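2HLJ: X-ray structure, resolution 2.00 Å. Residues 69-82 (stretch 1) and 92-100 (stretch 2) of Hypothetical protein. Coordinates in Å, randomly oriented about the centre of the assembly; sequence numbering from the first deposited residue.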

# COMPACT_ATOMS: atom_id res chain seq x y z
N GLU A 69 9.56 -11.76 -2.59
CA GLU A 69 8.44 -12.57 -2.09
C GLU A 69 8.73 -13.00 -0.68
O GLU A 69 9.89 -13.19 -0.28
CB GLU A 69 8.20 -13.78 -3.00
CG GLU A 69 9.22 -14.92 -2.82
CD GLU A 69 10.65 -14.55 -3.27
OE1 GLU A 69 10.81 -13.62 -4.11
OE2 GLU A 69 11.62 -15.20 -2.80
N VAL A 70 7.67 -13.18 0.09
CA VAL A 70 7.79 -13.65 1.45
C VAL A 70 6.85 -14.82 1.60
O VAL A 70 5.67 -14.73 1.25
CB VAL A 70 7.46 -12.52 2.45
CG1 VAL A 70 7.60 -13.01 3.86
CG2 VAL A 70 8.40 -11.32 2.21
N LYS A 71 7.39 -15.93 2.07
CA LYS A 71 6.67 -17.17 2.07
C LYS A 71 5.95 -17.40 3.41
O LYS A 71 6.33 -16.87 4.46
CB LYS A 71 7.62 -18.34 1.74
CG LYS A 71 8.28 -18.31 0.35
CD LYS A 71 9.23 -19.48 0.22
CE LYS A 71 9.96 -19.52 -1.12
NZ LYS A 71 9.05 -19.61 -2.30
N LEU A 72 4.92 -18.22 3.36
CA LEU A 72 4.28 -18.74 4.58
C LEU A 72 5.26 -19.12 5.70
O LEU A 72 6.23 -19.84 5.46
CB LEU A 72 3.46 -19.98 4.25
CG LEU A 72 2.63 -20.60 5.38
CD1 LEU A 72 1.55 -19.60 5.83
CD2 LEU A 72 1.99 -21.88 4.87
N GLY A 73 5.01 -18.64 6.92
CA GLY A 73 5.80 -19.01 8.10
C GLY A 73 7.07 -18.23 8.29
O GLY A 73 7.78 -18.40 9.29
N THR A 74 7.39 -17.34 7.37
CA THR A 74 8.55 -16.53 7.53
C THR A 74 8.37 -15.59 8.73
O THR A 74 7.31 -14.93 8.88
CB THR A 74 8.82 -15.73 6.26
OG1 THR A 74 8.94 -16.63 5.15
CG2 THR A 74 10.11 -14.95 6.41
N GLU A 75 9.40 -15.55 9.60
CA GLU A 75 9.45 -14.60 10.71
C GLU A 75 10.05 -13.31 10.18
O GLU A 75 11.16 -13.31 9.70
CB GLU A 75 10.31 -15.14 11.85
CG GLU A 75 9.69 -16.39 12.49
CD GLU A 75 10.72 -17.28 13.23
OE1 GLU A 75 11.59 -17.89 12.56
OE2 GLU A 75 10.62 -17.38 14.47
N VAL A 76 9.30 -12.23 10.27
CA VAL A 76 9.73 -10.97 9.71
C VAL A 76 9.65 -9.89 10.77
O VAL A 76 8.92 -10.03 11.75
CB VAL A 76 8.89 -10.56 8.45
CG1 VAL A 76 9.07 -11.57 7.30
CG2 VAL A 76 7.39 -10.30 8.78
N TRP A 77 10.40 -8.82 10.56
CA TRP A 77 10.33 -7.65 11.41
C TRP A 77 10.41 -6.38 10.59
O TRP A 77 10.93 -6.37 9.46
CB TRP A 77 11.44 -7.65 12.50
CG TRP A 77 12.83 -7.43 12.04
CD1 TRP A 77 13.45 -6.22 11.83
CD2 TRP A 77 13.82 -8.43 11.80
NE1 TRP A 77 14.76 -6.43 11.45
CE2 TRP A 77 15.00 -7.78 11.41
CE3 TRP A 77 13.81 -9.84 11.84
CZ2 TRP A 77 16.16 -8.47 11.06
CZ3 TRP A 77 14.97 -10.51 11.51
CH2 TRP A 77 16.12 -9.83 11.10
N VAL A 78 9.92 -5.29 11.20
CA VAL A 78 9.95 -3.98 10.58
C VAL A 78 10.98 -3.09 11.23
O VAL A 78 11.02 -3.01 12.45
CB VAL A 78 8.56 -3.28 10.68
CG1 VAL A 78 8.54 -2.01 9.88
CG2 VAL A 78 7.48 -4.22 10.24
N GLN A 79 11.78 -2.41 10.41
CA GLN A 79 12.63 -1.32 10.87
C GLN A 79 12.00 0.01 10.45
O GLN A 79 11.42 0.11 9.39
CB GLN A 79 14.07 -1.45 10.32
CG GLN A 79 14.79 -2.57 11.07
CD GLN A 79 16.14 -2.96 10.54
OE1 GLN A 79 16.56 -4.07 10.77
NE2 GLN A 79 16.81 -2.06 9.81
N THR A 80 12.10 1.01 11.30
CA THR A 80 11.36 2.25 11.08
C THR A 80 12.30 3.43 11.32
O THR A 80 13.01 3.45 12.32
CB THR A 80 10.14 2.35 11.96
OG1 THR A 80 9.28 1.20 11.80
CG2 THR A 80 9.39 3.63 11.66
N GLN A 81 12.33 4.35 10.38
CA GLN A 81 13.02 5.65 10.54
C GLN A 81 12.05 6.81 10.36
O GLN A 81 11.12 6.77 9.52
CB GLN A 81 14.12 5.81 9.54
CG GLN A 81 15.14 4.72 9.55
CD GLN A 81 16.38 5.08 8.72
OE1 GLN A 81 16.93 6.16 8.86
NE2 GLN A 81 16.81 4.15 7.87
N ILE A 82 12.28 7.85 11.16
CA ILE A 82 11.54 9.08 11.06
C ILE A 82 12.37 9.98 10.14
O ILE A 82 13.50 10.30 10.46
CB ILE A 82 11.29 9.70 12.47
CG1 ILE A 82 10.36 8.78 13.26
CG2 ILE A 82 10.69 11.11 12.37
CD1 ILE A 82 10.31 9.08 14.73
N VAL A 92 7.69 9.05 7.46
CA VAL A 92 8.29 7.82 7.96
C VAL A 92 8.69 6.84 6.86
O VAL A 92 8.19 6.91 5.75
CB VAL A 92 7.35 7.09 8.96
CG1 VAL A 92 7.01 8.02 10.11
CG2 VAL A 92 6.09 6.63 8.26
N TYR A 93 9.60 5.93 7.21
CA TYR A 93 10.12 4.96 6.26
C TYR A 93 10.19 3.65 7.00
O TYR A 93 10.82 3.59 8.05
CB TYR A 93 11.53 5.37 5.80
CG TYR A 93 12.20 4.44 4.79
CD1 TYR A 93 11.93 4.55 3.46
CD2 TYR A 93 13.13 3.49 5.18
CE1 TYR A 93 12.53 3.74 2.52
CE2 TYR A 93 13.74 2.66 4.26
CZ TYR A 93 13.43 2.80 2.91
OH TYR A 93 14.04 2.05 1.93
N HIS A 94 9.46 2.64 6.51
CA HIS A 94 9.49 1.30 7.05
C HIS A 94 10.21 0.38 6.08
O HIS A 94 10.09 0.55 4.86
CB HIS A 94 8.07 0.73 7.23
CG HIS A 94 7.22 1.44 8.24
ND1 HIS A 94 7.56 1.55 9.57
CD2 HIS A 94 6.01 2.03 8.10
CE1 HIS A 94 6.60 2.19 10.21
NE2 HIS A 94 5.63 2.46 9.35
N SER A 95 10.97 -0.57 6.60
CA SER A 95 11.58 -1.61 5.80
C SER A 95 11.29 -2.97 6.46
O SER A 95 11.09 -3.07 7.68
CB SER A 95 13.08 -1.36 5.57
OG SER A 95 13.79 -1.24 6.82
N LEU A 96 11.17 -3.99 5.63
CA LEU A 96 10.81 -5.33 6.09
C LEU A 96 12.00 -6.23 5.96
O LEU A 96 12.70 -6.20 4.95
CB LEU A 96 9.63 -5.91 5.31
CG LEU A 96 8.98 -7.20 5.87
CD1 LEU A 96 8.22 -6.99 7.17
CD2 LEU A 96 8.08 -7.83 4.81
N HIS A 97 12.21 -7.08 6.97
CA HIS A 97 13.43 -7.88 7.09
C HIS A 97 13.14 -9.28 7.60
O HIS A 97 12.10 -9.53 8.24
CB HIS A 97 14.40 -7.21 8.11
CG HIS A 97 14.71 -5.78 7.79
ND1 HIS A 97 15.92 -5.38 7.26
CD2 HIS A 97 13.98 -4.66 7.95
CE1 HIS A 97 15.89 -4.07 7.06
NE2 HIS A 97 14.72 -3.61 7.46
N ARG A 98 14.09 -10.19 7.33
CA ARG A 98 14.11 -11.53 7.91
C ARG A 98 15.54 -11.94 8.22
O ARG A 98 16.48 -11.39 7.65
CB ARG A 98 13.49 -12.56 6.97
CG ARG A 98 14.27 -12.85 5.70
CD ARG A 98 13.51 -13.89 4.88
NE ARG A 98 14.17 -14.27 3.63
CZ ARG A 98 15.20 -15.10 3.51
NH1 ARG A 98 15.76 -15.68 4.57
NH2 ARG A 98 15.68 -15.37 2.31
N ALA A 99 15.70 -12.89 9.14
CA ALA A 99 17.05 -13.37 9.53
C ALA A 99 17.74 -14.08 8.38
O ALA A 99 17.10 -14.79 7.59
CB ALA A 99 16.95 -14.31 10.74
N GLY A 100 19.04 -13.85 8.26
CA GLY A 100 19.86 -14.60 7.32
C GLY A 100 19.80 -14.12 5.89
O GLY A 100 20.30 -14.81 4.98
O HOH W 1 11.50 -13.64 1.95
O HOH W 2 13.52 -13.92 10.57
O HOH W 3 13.66 1.47 7.87

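Stretch 2 runs antiparallel to strand 75-82 (155° between N-to-C directions), so narrow and wide backbone pairs alternate along it. V92 opens the series opposite I82 in a non-hydrogen-bonded pair, where its CA lies 3.4 Å from Q81 O in a CA-H...O contact. Y93 and Q81 then form a closed pair: Y93 N donates to Q81 O and Q81 N to Y93 O, both at 2.9 Å, with N-H...O angles of 147° and 170°.

At H94 the pairing with T80 brings the CA atoms to 4.5 Å, the shortest spacing in the register. Side chains bridge this gap: T80 OG1 lies 2.8 Å from H94 ND1, at the edge of the imidazole and near its plane, as a hydrogen bond to a ring nitrogen requires. Either atom could be the donor.

S95 N to Q79 O and Q79 N to S95 O are both 2.9 Å, at 160° and 157°. S95 OG hydrogen-bonds H97 NE2 at 2.6 Å, two residues along on the same face.

L96 points to the other face, with V78. Its CD1 packs 3.8 Å from V76 CG2 and 4.2 Å from V78 CG2, an apolar cluster.

H97 has the largest area covered by stretch 1. Its N reaches W77 O at 2.9 Å, and W77 N reaches H97 O at 3.0 Å. The H97 CB sits 3.6 Å from the centroid of the W77 five-membered ring, 23° off the normal, a CH-pi contact; the two rings are nearly parallel (9°) but slid apart, centroids 5.0 Å. Q79 CD lies over a face of the imidazole, 3.5 Å from H97 NE2, while W77 NE1 donates to Q79 OE1 at 3.0 Å (172°).

Beyond, R98 CD meets T74 CG2 at 3.9 Å, and a water links A99 N (2.8 Å) to E75 O (2.6 Å).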